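Succinyl-CoA ligase (ADP-forming) subunit alpha (Methanosaeta concilii, PDB 6HXI) pairs an N-terminal CoA-ligase region with a C-terminal region of the citrate synthase family and binds coenzyme A as part of an eight-chain assembly. Local coordinates at residues Glu472-Val475 and Gly476-Lys480; Pro514-Glu517 and Leu518-Tyr521. All coordinates share one frame; numbering follows the deposited sequence.

Contact 1: Glu472-Val475 and Gly476-Lys480. With COA (coenzyme A), chain G.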
loop_
_atom_site.group_PDB
_atom_site.type_symbol
_atom_site.label_atom_id
_atom_site.label_comp_id
_atom_site.label_asym_id
_atom_site.label_seq_id
_atom_site.Cartn_x
_atom_site.Cartn_y
_atom_site.Cartn_z
ATOM N N GLU B 472 -15.732 -25.539 -29.374
ATOM C CA GLU B 472 -16.553 -24.736 -30.308
ATOM C C GLU B 472 -17.696 -24.051 -29.575
ATOM O O GLU B 472 -17.926 -22.870 -29.796
ATOM C CB GLU B 472 -17.114 -25.596 -31.466
ATOM C CG GLU B 472 -16.116 -26.522 -32.159
ATOM C CD GLU B 472 -15.748 -27.792 -31.410
ATOM O OE1 GLU B 472 -16.655 -28.618 -31.155
ATOM O OE2 GLU B 472 -14.551 -27.958 -31.076
ATOM N N GLN B 473 -18.367 -24.781 -28.661
ATOM C CA GLN B 473 -19.470 -24.280 -27.837
ATOM C C GLN B 473 -19.005 -23.214 -26.873
ATOM O O GLN B 473 -19.731 -22.245 -26.664
ATOM C CB GLN B 473 -20.184 -25.423 -27.086
ATOM C CG GLN B 473 -20.980 -26.347 -28.008
ATOM C CD GLN B 473 -21.729 -27.409 -27.246
ATOM O OE1 GLN B 473 -21.135 -28.323 -26.660
ATOM N NE2 GLN B 473 -23.057 -27.316 -27.256
ATOM N N PHE B 474 -17.794 -23.380 -26.288
ATOM C CA PHE B 474 -17.200 -22.410 -25.366
ATOM C C PHE B 474 -16.874 -21.130 -26.124
ATOM O O PHE B 474 -17.270 -20.044 -25.688
ATOM C CB PHE B 474 -15.936 -22.990 -24.691
ATOM C CG PHE B 474 -15.088 -22.025 -23.873
ATOM C CD1 PHE B 474 -15.667 -21.213 -22.894
ATOM C CD2 PHE B 474 -13.702 -21.999 -24.017
ATOM C CE1 PHE B 474 -14.878 -20.393 -22.082
ATOM C CE2 PHE B 474 -12.920 -21.166 -23.217
ATOM C CZ PHE B 474 -13.517 -20.380 -22.241
ATOM N N VAL B 475 -16.192 -21.263 -27.285
ATOM C CA VAL B 475 -15.844 -20.131 -28.158
ATOM C C VAL B 475 -17.139 -19.393 -28.542
ATOM O O VAL B 475 -17.225 -18.185 -28.329
ATOM C CB VAL B 475 -14.967 -20.580 -29.366
ATOM C CG1 VAL B 475 -14.783 -19.467 -30.404
ATOM C CG2 VAL B 475 -13.611 -21.095 -28.889
ATOM N N GLY B 476 -18.161 -20.148 -28.967
ATOM C CA GLY B 476 -19.476 -19.617 -29.325
ATOM C C GLY B 476 -20.209 -18.910 -28.194
ATOM O O GLY B 476 -20.694 -17.800 -28.384
ATOM N N GLU B 477 -20.289 -19.538 -27.002
ATOM C CA GLU B 477 -20.946 -18.973 -25.811
ATOM C C GLU B 477 -20.337 -17.609 -25.405
ATOM O O GLU B 477 -21.068 -16.653 -25.125
ATOM C CB GLU B 477 -20.873 -19.978 -24.626
ATOM C CG GLU B 477 -21.411 -19.433 -23.309
ATOM C CD GLU B 477 -20.980 -20.148 -22.045
ATOM O OE1 GLU B 477 -20.292 -19.513 -21.213
ATOM O OE2 GLU B 477 -21.382 -21.318 -21.856
ATOM N N MET B 478 -18.993 -17.534 -25.360
ATOM C CA MET B 478 -18.253 -16.331 -24.976
ATOM C C MET B 478 -18.487 -15.182 -25.949
ATOM O O MET B 478 -18.602 -14.037 -25.516
ATOM C CB MET B 478 -16.767 -16.638 -24.824
ATOM C CG MET B 478 -16.472 -17.565 -23.665
ATOM S SD MET B 478 -16.820 -16.861 -22.030
ATOM C CE MET B 478 -15.351 -15.871 -21.767
ATOM N N LYS B 479 -18.548 -15.493 -27.264
ATOM C CA LYS B 479 -18.819 -14.522 -28.327
ATOM C C LYS B 479 -20.240 -13.921 -28.144
ATOM O O LYS B 479 -20.386 -12.705 -28.275
ATOM C CB LYS B 479 -18.670 -15.184 -29.705
ATOM C CG LYS B 479 -18.836 -14.224 -30.887
ATOM C CD LYS B 479 -19.046 -14.990 -32.183
ATOM C CE LYS B 479 -19.680 -14.139 -33.247
ATOM N NZ LYS B 479 -19.537 -14.780 -34.588
ATOM N N LYS B 480 -21.257 -14.770 -27.803
ATOM C CA LYS B 480 -22.666 -14.373 -27.591
ATOM C C LYS B 480 -22.815 -13.396 -26.447
ATOM O O LYS B 480 -23.576 -12.435 -26.566
ATOM C CB LYS B 480 -23.562 -15.594 -27.348
ATOM C CG LYS B 480 -25.056 -15.328 -27.591
ATOM C CD LYS B 480 -25.882 -16.625 -27.559
ATOM C CE LYS B 480 -27.228 -16.510 -28.240
ATOM N NZ LYS B 480 -27.960 -17.808 -28.246
HETATM N N1A COA G . -11.131 -14.230 -27.426
HETATM C C2A COA G . -11.983 -14.770 -28.304
HETATM N N3A COA G . -12.335 -14.321 -29.517
HETATM C C4A COA G . -11.753 -13.141 -29.782
HETATM C C5A COA G . -10.861 -12.459 -28.972
HETATM C C6A COA G . -10.518 -13.067 -27.749
HETATM N N6A COA G . -9.603 -12.577 -26.914
HETATM N N7A COA G . -10.542 -11.227 -29.524
HETATM C C8A COA G . -11.226 -11.197 -30.639
HETATM N N9A COA G . -11.986 -12.318 -30.860
HETATM C C1B COA G . -12.887 -12.581 -31.981
HETATM C C2B COA G . -13.978 -11.542 -32.207
HETATM O O2B COA G . -15.087 -11.759 -31.331
HETATM C C3B COA G . -14.329 -11.824 -33.672
HETATM O O3B COA G . -15.192 -12.974 -33.809
HETATM P P3B COA G . -16.195 -13.186 -35.030
HETATM O O7A COA G . -15.394 -13.052 -36.281
HETATM O O8A COA G . -16.784 -14.537 -34.836
HETATM O O9A COA G . -17.294 -12.121 -34.859
HETATM C C4B COA G . -13.003 -12.286 -34.289
HETATM O O4B COA G . -12.139 -12.615 -33.181
HETATM C C5B COA G . -12.329 -11.288 -35.197
HETATM O O5B COA G . -12.383 -10.001 -34.550
HETATM P P1A COA G . -12.730 -8.641 -35.387
HETATM O O1A COA G . -12.377 -7.387 -34.675
HETATM O O2A COA G . -14.152 -8.647 -35.927
HETATM O O3A COA G . -11.711 -8.937 -36.579
HETATM P P2A COA G . -11.039 -8.221 -37.832
HETATM O O4A COA G . -9.779 -7.573 -37.419
HETATM O O5A COA G . -10.772 -9.332 -38.822
HETATM O O6A COA G . -12.105 -7.144 -38.406
HETATM C CBP COA G . -12.917 -6.625 -40.647
HETATM C CCP COA G . -13.093 -7.490 -39.394
HETATM C CDP COA G . -14.012 -7.011 -41.651
HETATM C CEP COA G . -13.040 -5.125 -40.313
HETATM C CAP COA G . -11.512 -6.902 -41.248
HETATM O OAP COA G . -11.246 -8.292 -41.313
HETATM C C9P COA G . -11.209 -6.267 -42.599
HETATM O O9P COA G . -10.866 -5.084 -42.660
HETATM N N8P COA G . -11.323 -7.059 -43.678
HETATM C C7P COA G . -11.161 -6.569 -45.040
HETATM C C6P COA G . -12.442 -6.664 -45.822
HETATM C C5P COA G . -12.264 -6.255 -47.266
HETATM O O5P COA G . -11.186 -6.410 -47.837
HETATM N N4P COA G . -13.323 -5.706 -47.859
HETATM C C3P COA G . -13.283 -5.162 -49.210
HETATM C C2P COA G . -12.704 -3.763 -49.260
HETATM S S1P COA G . -12.936 -3.206 -50.972
#

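Contact 2: Pro514-Glu517 and Leu518-Tyr521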
loop_
_atom_site.group_PDB
_atom_site.type_symbol
_atom_site.label_atom_id
_atom_site.label_comp_id
_atom_site.label_asym_id
_atom_site.label_seq_id
_atom_site.Cartn_x
_atom_site.Cartn_y
_atom_site.Cartn_z
ATOM N N PRO B 514 2.524 -35.071 -15.494
ATOM C CA PRO B 514 1.856 -36.366 -15.680
ATOM C C PRO B 514 0.598 -36.274 -16.547
ATOM O O PRO B 514 0.395 -37.136 -17.404
ATOM C CB PRO B 514 1.565 -36.813 -14.247
ATOM C CG PRO B 514 2.675 -36.179 -13.446
ATOM C CD PRO B 514 2.792 -34.819 -14.061
ATOM N N SER B 515 -0.207 -35.201 -16.366
ATOM C CA SER B 515 -1.425 -34.914 -17.135
ATOM C C SER B 515 -1.509 -33.434 -17.530
ATOM O O SER B 515 -1.156 -32.568 -16.735
ATOM C CB SER B 515 -2.672 -35.285 -16.343
ATOM O OG SER B 515 -2.891 -34.374 -15.280
ATOM N N THR B 516 -1.987 -33.162 -18.759
ATOM C CA THR B 516 -2.194 -31.822 -19.337
ATOM C C THR B 516 -3.581 -31.803 -20.018
ATOM O O THR B 516 -3.681 -31.379 -21.169
ATOM C CB THR B 516 -1.069 -31.463 -20.352
ATOM O OG1 THR B 516 -1.165 -32.327 -21.482
ATOM C CG2 THR B 516 0.355 -31.541 -19.761
ATOM N N GLU B 517 -4.640 -32.285 -19.329
ATOM C CA GLU B 517 -6.015 -32.344 -19.857
ATOM C C GLU B 517 -6.602 -30.949 -20.175
ATOM O O GLU B 517 -7.187 -30.751 -21.249
ATOM C CB GLU B 517 -6.912 -33.090 -18.866
ATOM C CG GLU B 517 -8.198 -33.646 -19.469
ATOM C CD GLU B 517 -9.192 -34.287 -18.510
ATOM O OE1 GLU B 517 -9.263 -33.861 -17.331
ATOM O OE2 GLU B 517 -9.953 -35.171 -18.965
ATOM N N LEU B 518 -6.430 -29.976 -19.253
ATOM C CA LEU B 518 -6.956 -28.646 -19.499
ATOM C C LEU B 518 -6.121 -27.931 -20.564
ATOM O O LEU B 518 -6.678 -27.172 -21.372
ATOM C CB LEU B 518 -7.134 -27.862 -18.207
ATOM C CG LEU B 518 -7.961 -26.570 -18.316
ATOM C CD1 LEU B 518 -9.354 -26.827 -18.867
ATOM C CD2 LEU B 518 -7.995 -25.834 -16.994
ATOM N N LEU B 519 -4.816 -28.286 -20.663
ATOM C CA LEU B 519 -3.981 -27.727 -21.719
ATOM C C LEU B 519 -4.408 -28.261 -23.094
ATOM O O LEU B 519 -4.518 -27.471 -24.032
ATOM C CB LEU B 519 -2.479 -27.897 -21.466
ATOM C CG LEU B 519 -1.558 -27.464 -22.625
ATOM C CD1 LEU B 519 -1.499 -25.933 -22.760
ATOM C CD2 LEU B 519 -0.172 -28.039 -22.450
ATOM N N ASN B 520 -4.748 -29.563 -23.187
ATOM C CA ASN B 520 -5.195 -30.142 -24.452
ATOM C C ASN B 520 -6.509 -29.499 -24.926
ATOM O O ASN B 520 -6.644 -29.182 -26.109
ATOM C CB ASN B 520 -5.255 -31.675 -24.405
ATOM C CG ASN B 520 -3.923 -32.377 -24.160
ATOM O OD1 ASN B 520 -2.827 -31.908 -24.524
ATOM N ND2 ASN B 520 -3.999 -33.548 -23.543
ATOM N N TYR B 521 -7.434 -29.227 -23.991
ATOM C CA TYR B 521 -8.684 -28.516 -24.274
ATOM C C TYR B 521 -8.336 -27.083 -24.721
ATOM O O TYR B 521 -8.836 -26.608 -25.742
ATOM C CB TYR B 521 -9.557 -28.497 -22.989
ATOM C CG TYR B 521 -10.934 -27.874 -23.169
ATOM C CD1 TYR B 521 -12.024 -28.644 -23.574
ATOM C CD2 TYR B 521 -11.149 -26.519 -22.925
ATOM C CE1 TYR B 521 -13.286 -28.081 -23.744
ATOM C CE2 TYR B 521 -12.410 -25.942 -23.094
ATOM C CZ TYR B 521 -13.472 -26.726 -23.517
ATOM O OH TYR B 521 -14.712 -26.165 -23.705
#

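Contact 1: Glu472-Val475 and Gly476-Lys480
The Phe474 ring meets Met478 one helical turn on: CG of Met478 comes obliquely to ring atom CE1 of Phe474, 3.6 Å away. The sulfur SD of Met478 lies 5.1 Å from the Phe474 ring centroid and 57° off its normal, an oblique Met-aromatic contact. The two side chains run side by side in the same direction. With chi1 at 171°, the Phe474 ring is directed along the helix beside Met478, whose chain bends at both chi2 and chi3 and so brings SD near CE1. Phe461 of helix 453-466 stacks edge-to-face with the Phe474 ring, Val525 of helix 517-530 also packs on it, and Ile483, Ile485 and Pro486 cover Met478. The backbone of helix 471-480 is joined by i to i+4 bonds, with Met478 N giving its hydrogen to Phe474 O at 3.1 Å and an N-H...O angle of 168°. Lys479 N bonds Val475 O at 3.2 Å. Lys479 leaves the helix with an extended chain beyond CG, and its NZ donates to O8A of the coenzyme A 3'-phosphate at 2.8 Å; phosphate oxygen O9A stands farther from NZ, at 3.5 Å. The same NZ is hydrogen-bonded to Ser92 OG of the second subunit, which also bonds the coenzyme A. Glu477 turns its carboxylate elsewhere, to a salt bridge with Lys481. This helical segment thus joins two chemistries: buried Phe474 packs it against helices 453-466 and 517-530 and buried Met478 against the residues that follow, while an ammonium group, probably charged, offsets phosphate charge where two subunits meet around the ligand.

Contact 2: Pro514-Glu517 and Leu518-Tyr521
Thr516 and Asn520 meet across the first turn of helix 517-530, their side chains crossing obliquely. At chi1 67° the Thr516 hydroxyl is tucked over its own backbone and faces the Asn520 amide, and OG1 donates a weak, long hydrogen bond of 3.5 Å to Asn520 OD1. Asn520 holds CG beside its own backbone N (chi1 -62°), which swings the amide back over the turn until CG is 3.2 Å from Thr516 O. That carbonyl oxygen, Thr516 O, accepts the bond of Asn520 N at 2.9 Å; the next bond, Tyr521 N to Glu517 O, is 3.1 Å. On another side of Thr516, its CB packs on CB of Leu519 at 4.0 Å. Leu518 meets Ile546 and Ile549, and Leu519 meets Leu547, all on helix 540-555. Thr516 holds the N-cap position, yet its side chain makes no capping bond. Instead, Asp550 accepts hydrogen bonds from the backbone N atoms of Leu518, through OD1, and Leu519, through OD2. A carboxylate from a neighbouring helix thus satisfies these early amides, and its negative charge would probably be stabilised by the positive end of the helix dipole.

How the contacts relate
Contact 1 closes before contact 2 opens, and their centres lie 20 Å apart on the same side of the chain's centre. Both belong to the range of the citrate synthase C-terminal family, in a bundle rich in helices: contact 1 lies on helix 471-480, whereas contact 2 spans the end of the loop before helix 517-530 and the first residues of that helix, with helix 500-512 in between. The two touch directly where Tyr521 OH packs 3.5 Å from Phe474 CB, while that hydroxyl hydrogen-bonds to Leu469 O just ahead of helix 471-480. Helix 453-466 packs against both. Contact 1 reaches coenzyme A and a second subunit; no other protein chain of the assembly touches contact 2, which ties helix 517-530 to helix 540-555.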